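Long-range contact in beta-xylanase (PDB 7NWN), which probably binds plant cell-wall carbohydrate through a calcium-containing family 9 module of a multimodular xylanase-glucuronoyl esterase: residues N158-F164 with F197-K203. Sequence-based numbering, arbitrary orientation.
Sequences NGTIMGF and FGEIKLK
I200 stands between M162 and F164 on the buried face of the sheet and reaches both with different branches. Its CD1 meets the methyl of M162 (CD1 to CE, 3.6 Å), while its CG2 lies 3.7 Å from F164 CB and meets the ring obliquely near CG. This split is possible because CG1 sits between the backbone N and the carbonyl carbon (chi1 58°), which sends CG1 toward M162 and leaves CG2 for the phenylalanine. The M162 chain bends at its last torsion (chi3 -70°), bringing CE also to 3.9 Å from L202 CD1; L202 in turn runs alongside T160. Cutting I200 back to an alanine removes both branches and would probably leave a gap beside F164 CB, with M162 CE steadied less firmly by L202. L98 of strand 93-99 also packs against I200, and L63 reaches it from the facing four-stranded sheet, a contact across the interior of the beta-sandwich expected of a family 9 carbohydrate-binding module. The two strands are antiparallel: M162 N to I200 O and I200 N to M162 O are reciprocal bonds of 2.9 Å. F164 N bonds G198 O from well above the carbonyl plane, whereas the return bond is weak and bent. Across from F164, F197 lies against the backbone of G163 and F164, its CB 3.5 Å from F164 N. On the other face, I161 CG1 touches the aliphatic K201 CG at 4.0 Å, and E199 makes a salt bridge to R22 of the adjoining parallel strand 22-25. Ahead of the strand, in the loop, G159 N gives L202 O a nearly straight bond (2.7 Å, 171° at the hydrogen). At the outer edge, N158 OD1 rests against the K203 backbone and accepts a hydrogen bond from R205 N.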
loop_
_atom_site.group_PDB
_atom_site.type_symbol
_atom_site.label_atom_id
_atom_site.label_comp_id
_atom_site.label_asym_id
_atom_site.label_seq_id
_atom_site.Cartn_x
_atom_site.Cartn_y
_atom_site.Cartn_z
ATOM N N ASN A 158 -15.228 6.880 10.974
ATOM C CA ASN A 158 -15.473 7.744 9.828
ATOM C C ASN A 158 -14.877 9.115 10.098
ATOM O O ASN A 158 -15.090 9.638 11.178
ATOM C CB ASN A 158 -16.962 7.952 9.602
ATOM C CG ASN A 158 -17.645 6.711 9.066
ATOM O OD1 ASN A 158 -17.134 6.049 8.158
ATOM N ND2 ASN A 158 -18.828 6.427 9.594
ATOM N N GLY A 159 -14.132 9.649 9.129
ATOM C CA GLY A 159 -13.501 10.949 9.244
ATOM C C GLY A 159 -12.053 10.889 9.739
ATOM O O GLY A 159 -11.348 11.869 9.574
ATOM N N THR A 160 -11.597 9.761 10.310
ATOM C CA THR A 160 -10.175 9.567 10.569
ATOM C C THR A 160 -9.328 9.969 9.362
ATOM O O THR A 160 -9.688 9.674 8.211
ATOM C CB THR A 160 -9.826 8.129 10.947
ATOM O OG1 THR A 160 -10.573 7.890 12.133
ATOM C CG2 THR A 160 -8.346 7.904 11.228
ATOM N N ILE A 161 -8.227 10.701 9.632
ATOM C CA ILE A 161 -7.268 11.023 8.580
ATOM C C ILE A 161 -5.937 10.414 8.979
ATOM O O ILE A 161 -5.526 10.553 10.139
ATOM C CB ILE A 161 -7.150 12.527 8.258
ATOM C CG1 ILE A 161 -8.489 13.095 7.792
ATOM C CG2 ILE A 161 -6.070 12.798 7.213
ATOM C CD1 ILE A 161 -8.507 14.598 7.668
ATOM N N MET A 162 -5.303 9.727 8.002
ATOM C CA MET A 162 -3.937 9.249 8.191
ATOM C C MET A 162 -3.045 9.765 7.056
ATOM O O MET A 162 -3.528 10.117 5.981
ATOM C CB MET A 162 -3.877 7.723 8.285
ATOM C CG MET A 162 -4.610 7.208 9.505
ATOM S SD MET A 162 -4.717 5.394 9.650
ATOM C CE MET A 162 -5.839 5.026 8.317
ATOM N N GLY A 163 -1.740 9.871 7.338
ATOM C CA GLY A 163 -0.805 10.054 6.242
ATOM C C GLY A 163 -0.535 8.691 5.584
ATOM O O GLY A 163 -0.459 7.667 6.271
ATOM N N PHE A 164 -0.374 8.710 4.263
ATOM C CA PHE A 164 -0.165 7.480 3.517
ATOM C C PHE A 164 0.739 7.791 2.329
ATOM O O PHE A 164 0.542 8.809 1.670
ATOM C CB PHE A 164 -1.544 6.974 3.059
ATOM C CG PHE A 164 -1.524 5.783 2.143
ATOM C CD1 PHE A 164 -1.400 4.504 2.674
ATOM C CD2 PHE A 164 -1.594 5.949 0.776
ATOM C CE1 PHE A 164 -1.342 3.413 1.822
ATOM C CE2 PHE A 164 -1.498 4.846 -0.070
ATOM C CZ PHE A 164 -1.406 3.593 0.463
ATOM N N PHE A 197 4.116 12.394 3.098
ATOM C CA PHE A 197 3.056 11.447 2.729
ATOM C C PHE A 197 1.848 12.247 2.257
ATOM O O PHE A 197 1.702 13.390 2.667
ATOM C CB PHE A 197 2.579 10.643 3.939
ATOM C CG PHE A 197 3.614 9.746 4.548
ATOM C CD1 PHE A 197 4.863 9.605 3.949
ATOM C CD2 PHE A 197 3.333 9.018 5.684
ATOM C CE1 PHE A 197 5.822 8.776 4.506
ATOM C CE2 PHE A 197 4.285 8.170 6.227
ATOM C CZ PHE A 197 5.536 8.069 5.645
ATOM N N GLY A 198 0.982 11.658 1.427
ATOM C CA GLY A 198 -0.348 12.195 1.181
ATOM C C GLY A 198 -1.290 11.856 2.340
ATOM O O GLY A 198 -0.839 11.453 3.425
ATOM N N GLU A 199 -2.594 12.008 2.065
ATOM C CA GLU A 199 -3.629 11.774 3.063
ATOM C C GLU A 199 -4.638 10.747 2.559
ATOM O O GLU A 199 -5.042 10.767 1.390
ATOM C CB GLU A 199 -4.452 13.050 3.253
ATOM C CG GLU A 199 -3.628 14.147 3.875
ATOM C CD GLU A 199 -4.375 15.436 4.185
ATOM O OE1 GLU A 199 -5.608 15.539 3.890
ATOM O OE2 GLU A 199 -3.725 16.316 4.753
ATOM N N ILE A 200 -5.085 9.910 3.501
ATOM C CA ILE A 200 -6.278 9.126 3.294
ATOM C C ILE A 200 -7.277 9.545 4.373
ATOM O O ILE A 200 -6.918 9.715 5.537
ATOM C CB ILE A 200 -5.951 7.607 3.360
ATOM C CG1 ILE A 200 -5.316 7.188 4.692
ATOM C CG2 ILE A 200 -5.083 7.247 2.159
ATOM C CD1 ILE A 200 -5.065 5.674 4.865
ATOM N N LYS A 201 -8.539 9.631 3.963
ATOM C CA LYS A 201 -9.612 9.884 4.918
ATOM C C LYS A 201 -10.619 8.738 4.806
ATOM O O LYS A 201 -11.064 8.421 3.689
ATOM C CB LYS A 201 -10.250 11.250 4.622
ATOM C CG LYS A 201 -11.407 11.647 5.550
ATOM C CD LYS A 201 -11.717 13.125 5.461
ATOM C CE LYS A 201 -12.662 13.639 6.518
ATOM N NZ LYS A 201 -13.561 14.597 5.842
ATOM N N LEU A 202 -10.891 8.111 5.954
ATOM C CA LEU A 202 -11.764 6.943 6.088
ATOM C C LEU A 202 -13.213 7.416 6.134
ATOM O O LEU A 202 -13.530 8.334 6.907
ATOM C CB LEU A 202 -11.414 6.220 7.388
ATOM C CG LEU A 202 -9.935 5.880 7.540
ATOM C CD1 LEU A 202 -9.709 4.892 8.671
ATOM C CD2 LEU A 202 -9.374 5.382 6.229
ATOM N N LYS A 203 -14.048 6.823 5.270
ATOM C CA LYS A 203 -15.494 7.057 5.274
ATOM C C LYS A 203 -16.279 5.735 5.090
ATOM O O LYS A 203 -15.704 4.657 4.842
ATOM C CB LYS A 203 -15.780 8.009 4.112
ATOM C CG LYS A 203 -15.592 7.405 2.718
ATOM C CD LYS A 203 -16.090 8.332 1.632
ATOM C CE LYS A 203 -16.203 7.746 0.244
ATOM N NZ LYS A 203 -16.906 6.447 0.275
#